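Local structure of lipoprotein (Streptococcus pneumoniae serotype 4, 6JF1) at residues Ala167-Ala170 with Asn171-Glu174. The protein is the substrate-binding protein of a methionine ABC importer and probably delivers L-methionine to the membrane transporter. Residues are numbered along the deposited sequence; the frame is centred on the assembly and turned at random.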
loop_
_atom_site.group_PDB
_atom_site.type_symbol
_atom_site.label_atom_id
_atom_site.label_comp_id
_atom_site.label_asym_id
_atom_site.label_seq_id
_atom_site.Cartn_x
_atom_site.Cartn_y
_atom_site.Cartn_z
ATOM N N ALA A 167 5.658 16.100 -3.425
ATOM C CA ALA A 167 4.686 17.183 -3.230
ATOM C C ALA A 167 4.057 17.082 -1.829
ATOM O O ALA A 167 3.783 15.982 -1.318
ATOM C CB ALA A 167 3.637 17.179 -4.321
ATOM N N THR A 168 3.846 18.239 -1.213
ATOM C CA THR A 168 3.041 18.347 -0.017
ATOM C C THR A 168 1.894 19.302 -0.341
ATOM O O THR A 168 1.856 19.936 -1.411
ATOM C CB THR A 168 3.841 18.891 1.179
ATOM O OG1 THR A 168 3.966 20.305 1.028
ATOM C CG2 THR A 168 5.200 18.252 1.365
ATOM N N VAL A 169 0.967 19.400 0.580
ATOM C CA VAL A 169 -0.180 20.282 0.384
ATOM C C VAL A 169 0.277 21.746 0.200
ATOM O O VAL A 169 -0.338 22.499 -0.567
ATOM C CB VAL A 169 -1.218 20.104 1.515
ATOM C CG1 VAL A 169 -2.411 21.025 1.339
ATOM C CG2 VAL A 169 -1.703 18.666 1.613
ATOM N N ALA A 170 1.368 22.153 0.848
ATOM C CA ALA A 170 1.921 23.507 0.648
ATOM C C ALA A 170 2.403 23.705 -0.802
ATOM O O ALA A 170 2.751 24.825 -1.147
ATOM C CB ALA A 170 3.068 23.793 1.615
ATOM N N ASN A 171 2.436 22.669 -1.641
ATOM C CA ASN A 171 2.957 22.852 -3.005
ATOM C C ASN A 171 1.818 23.002 -3.998
ATOM O O ASN A 171 2.060 22.972 -5.222
ATOM C CB ASN A 171 3.807 21.672 -3.473
ATOM C CG ASN A 171 5.078 21.506 -2.670
ATOM O OD1 ASN A 171 5.231 20.517 -1.959
ATOM N ND2 ASN A 171 6.007 22.439 -2.803
ATOM N N ILE A 172 0.588 23.119 -3.513
ATOM C CA ILE A 172 -0.504 23.378 -4.413
ATOM C C ILE A 172 -0.428 24.847 -4.886
ATOM O O ILE A 172 -0.496 25.771 -4.061
ATOM C CB ILE A 172 -1.842 23.035 -3.753
ATOM C CG1 ILE A 172 -1.866 21.567 -3.303
ATOM C CG2 ILE A 172 -2.987 23.344 -4.714
ATOM C CD1 ILE A 172 -3.206 21.108 -2.784
ATOM N N LYS A 173 -0.323 25.035 -6.205
ATOM C CA LYS A 173 -0.128 26.331 -6.912
ATOM C C LYS A 173 -1.476 26.891 -7.392
ATOM O O LYS A 173 -1.679 28.096 -7.359
ATOM C CB LYS A 173 0.775 26.098 -8.133
ATOM C CG LYS A 173 1.621 27.278 -8.599
ATOM N N GLU A 174 -2.386 26.027 -7.865
ATOM C CA GLU A 174 -3.711 26.408 -8.388
ATOM C C GLU A 174 -4.751 25.457 -7.777
ATOM O O GLU A 174 -4.516 24.246 -7.696
ATOM C CB GLU A 174 -3.797 26.129 -9.897
ATOM C CG GLU A 174 -3.344 27.244 -10.827
ATOM C CD GLU A 174 -3.790 26.998 -12.265
#
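Asn171 reaches back across a tight turn and holds Thr168 by both side chain and backbone. Its amide oxygen OD1 accepts the N-H of Thr168, with N and OD1 2.8 Å apart. That bond is nearly straight at hydrogen (167°), and the donor lies in the carbonyl plane, on a lone pair of OD1. Asn171 CG is turned away from its own carbonyl carbon (chi1 -65°), which folds the amide back over the start of the turn. The other amide atom, ND2, is bound to Asp160 OD1, so both ends of the flat group are tied and its rotation is fixed. Thr168 OG1 also lies 3.3 Å from Asn171 OD1; the same hydroxyl oxygen takes a weak bond of the ST-turn kind from Ala170 N.

Two backbone bonds close the turn. Asn171 N donates to Thr168 O at 2.8 Å, and one residue on, Ile172 N donates to Val169 O at 3.1 Å. This i to i+3 spacing belongs to a short 3-10 turn. Ile172 CG1 makes a van der Waals contact with Val169 O, the carbonyl oxygen that accepts Ile172 N.

Apolar contact is slight. The side chains of Val169 and Ile172 leave the turn on one flank, CG1 of the valine 4.2 Å from CD1 of the isoleucine.

Around the turn, Thr168 and Val169 touch Glu144 of helix 141-153, and Val169 also touches Glu183; these two glutamates bind zinc, and a zinc ion lies about 4 Å from the side chain of Thr168. From Asn171 on, the chain pairs with the 158-160 region; strand 172-174 runs antiparallel to strand 158-159, and Lys173 and Glu174 both face Lys158 in a classic beta bulge. The whole is a 3-10 turn, held by one half of a capping-box arrangement (Asn171 OD1 to Thr168 N, without the reciprocal bond), that leads into the second strand of a small two-stranded antiparallel sheet.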